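Local atomic coordinates of DUF176 (Nitrosomonas europaea, PDB entry 2OMO), a protein that is a putative antibiotic biosynthesis monooxygenase, probably an oxidoreductase, and assembles as a dimer of two identical chains. Residues G56-D61 with A77-K82. Numbering follows the deposited sequence. Where two conformers were deposited one is given.
Sequences GNMRFD and AYKTRK
Met58 and Arg59 both sit across from Ala77, a classic beta bulge near the open end of the antiparallel hairpin formed by strands 57-65 and 71-78. The carbonyl of Ala77 takes both amides of the bulge on the same face of its plane: Met58 N lies 2.8 Å from Ala77 O, and Arg59 N follows at 3.2 Å from that oxygen. In return Ala77 N donates almost straight (175°) to Arg59 O. Asn57 ND2 reaches Arg59 O from the opposite face of the Arg59 carbonyl plane, in a more bent bond, so this oxygen is gripped from two sides.

The same amide nitrogen also lies over one face of the Tyr78 ring, offset toward its rim, with Asn57 ND2 3.4 Å from Tyr78 CZ. CG of Asn57 stands anti to its own backbone N (chi1 -171°), which carries the amide over the ring; the two planes are 77° apart, so the amide stands steeply on the ring instead of lying flat on it. Farther along, Tyr78 OH comes to 3.6 Å from Phe60 CE1, while its hydrogen bond goes to Glu54. Helix 81-87 packs against Tyr78 as well, and its His87 meets the Phe60 ring, tying this side of the sheet to that helix.

Ala77 and Arg59 point to the other side of the sheet. There the arginine chain bends at chi2 and lays CD against the Ala77 methyl; its NH1 returns to Met58 O, while across the dimer interface Arg59 NE makes a salt bridge with Asp61 of the second subunit. At the strand end Lys79 N donates to Gly56 O, in the carbonyl plane, and the Met58 and Lys79 side chains cross nearly at right angles, with Met58 SE, the selenium of a selenomethionine, 3.6 Å from Lys79 CG.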
loop_
_atom_site.group_PDB
_atom_site.type_symbol
_atom_site.label_atom_id
_atom_site.label_comp_id
_atom_site.label_asym_id
_atom_site.label_seq_id
_atom_site.Cartn_x
_atom_site.Cartn_y
_atom_site.Cartn_z
ATOM N N GLY A 56 17.510 1.392 -2.432
ATOM C CA GLY A 56 16.461 0.514 -2.953
ATOM C C GLY A 56 15.076 0.801 -2.395
ATOM O O GLY A 56 14.113 0.126 -2.786
ATOM N N ASN A 57 14.933 1.785 -1.493
ATOM C CA ASN A 57 13.552 2.184 -1.066
ATOM C C ASN A 57 12.767 2.780 -2.227
ATOM O O ASN A 57 13.292 3.636 -2.953
ATOM C CB ASN A 57 13.541 3.212 0.061
ATOM C CG ASN A 57 12.155 3.425 0.592
ATOM O OD1 ASN A 57 11.555 4.442 0.326
ATOM N ND2 ASN A 57 11.616 2.428 1.298
HETATM N N MSE A 58 11.538 2.301 -2.422
HETATM C CA MSE A 58 10.659 2.785 -3.470
HETATM C C MSE A 58 9.444 3.518 -2.919
HETATM O O MSE A 58 8.904 4.424 -3.572
HETATM C CB MSE A 58 10.198 1.622 -4.320
HETATM C CG MSE A 58 11.387 1.018 -4.969
HETATM SE SE MSE A 58 10.914 -0.280 -6.277
HETATM C CE MSE A 58 9.957 0.880 -7.573
ATOM N N ARG A 59 8.999 3.135 -1.722
ATOM C CA ARG A 59 8.023 3.958 -1.004
ATOM C C ARG A 59 8.204 3.704 0.465
ATOM O O ARG A 59 8.579 2.598 0.869
ATOM C CB ARG A 59 6.544 3.545 -1.302
ATOM C CG ARG A 59 6.011 3.648 -2.718
ATOM C CD ARG A 59 6.262 2.441 -3.600
ATOM N NE ARG A 59 5.486 2.521 -4.868
ATOM C CZ ARG A 59 5.840 3.235 -5.923
ATOM N NH1 ARG A 59 6.962 3.956 -5.874
ATOM N NH2 ARG A 59 5.080 3.247 -7.015
ATOM N N PHE A 60 7.849 4.708 1.263
ATOM C CA PHE A 60 7.781 4.538 2.708
ATOM C C PHE A 60 6.648 5.466 3.137
ATOM O O PHE A 60 6.807 6.357 3.973
ATOM C CB PHE A 60 9.118 4.858 3.397
ATOM C CG PHE A 60 9.307 4.090 4.684
ATOM C CD1 PHE A 60 9.912 2.818 4.687
ATOM C CD2 PHE A 60 8.831 4.630 5.893
ATOM C CE1 PHE A 60 10.030 2.092 5.892
ATOM C CE2 PHE A 60 8.963 3.935 7.109
ATOM C CZ PHE A 60 9.544 2.667 7.127
ATOM N N ASP A 61 5.485 5.238 2.535
ATOM C CA ASP A 61 4.362 6.145 2.735
ATOM C C ASP A 61 3.808 5.948 4.138
ATOM O O ASP A 61 3.610 4.804 4.607
ATOM C CB ASP A 61 3.250 5.864 1.739
ATOM C CG ASP A 61 3.660 6.100 0.282
ATOM O OD1 ASP A 61 4.663 6.821 0.057
ATOM O OD2 ASP A 61 2.955 5.611 -0.670
ATOM N N ALA A 77 7.971 -0.312 0.645
ATOM C CA ALA A 77 8.227 -0.974 -0.626
ATOM C C ALA A 77 9.713 -0.806 -0.937
ATOM O O ALA A 77 10.240 0.322 -0.860
ATOM C CB ALA A 77 7.398 -0.321 -1.736
ATOM N N TYR A 78 10.387 -1.915 -1.288
ATOM C CA TYR A 78 11.779 -1.851 -1.726
ATOM C C TYR A 78 11.972 -2.575 -3.058
ATOM O O TYR A 78 11.201 -3.506 -3.419
ATOM C CB TYR A 78 12.704 -2.472 -0.669
ATOM C CG TYR A 78 12.735 -1.703 0.632
ATOM C CD1 TYR A 78 13.825 -0.851 0.936
ATOM C CD2 TYR A 78 11.689 -1.821 1.561
ATOM C CE1 TYR A 78 13.869 -0.116 2.130
ATOM C CE2 TYR A 78 11.727 -1.082 2.777
ATOM C CZ TYR A 78 12.810 -0.244 3.041
ATOM O OH TYR A 78 12.803 0.452 4.224
ATOM N N LYS A 79 13.023 -2.173 -3.781
ATOM C CA LYS A 79 13.419 -2.879 -5.004
ATOM C C LYS A 79 13.626 -4.383 -4.777
ATOM O O LYS A 79 13.208 -5.191 -5.597
ATOM C CB LYS A 79 14.718 -2.283 -5.591
ATOM C CG LYS A 79 14.514 -0.862 -6.157
ATOM C CD LYS A 79 15.779 -0.173 -6.656
ATOM C CE LYS A 79 15.428 1.187 -7.300
ATOM N NZ LYS A 79 14.838 2.142 -6.307
ATOM N N THR A 80 14.278 -4.743 -3.675
ATOM C CA THR A 80 14.597 -6.131 -3.350
ATOM C C THR A 80 14.339 -6.480 -1.906
ATOM O O THR A 80 14.327 -5.611 -0.991
ATOM C CB THR A 80 16.104 -6.477 -3.620
ATOM O OG1 THR A 80 16.929 -5.822 -2.645
ATOM C CG2 THR A 80 16.510 -6.077 -5.032
ATOM N N ARG A 81 14.125 -7.774 -1.685
ATOM C CA ARG A 81 13.908 -8.257 -0.333
ATOM C C ARG A 81 15.090 -7.903 0.570
ATOM O O ARG A 81 14.912 -7.600 1.738
ATOM C CB ARG A 81 13.694 -9.784 -0.266
ATOM C CG ARG A 81 13.265 -10.160 1.157
ATOM C CD ARG A 81 13.373 -11.607 1.576
ATOM N NE ARG A 81 12.709 -12.508 0.672
ATOM C CZ ARG A 81 11.785 -13.424 0.995
ATOM N NH1 ARG A 81 11.332 -13.591 2.236
ATOM N NH2 ARG A 81 11.331 -14.192 0.029
ATOM N N LYS A 82 16.303 -7.970 0.037
ATOM C CA LYS A 82 17.447 -7.761 0.912
ATOM C C LYS A 82 17.588 -6.299 1.339
ATOM O O LYS A 82 17.990 -6.055 2.497
ATOM C CB LYS A 82 18.713 -8.413 0.363
ATOM C CG LYS A 82 18.629 -9.946 0.440
ATOM C CD LYS A 82 17.601 -10.459 -0.582
ATOM C CE LYS A 82 17.157 -11.894 -0.354
ATOM N NZ LYS A 82 16.536 -12.361 -1.630
#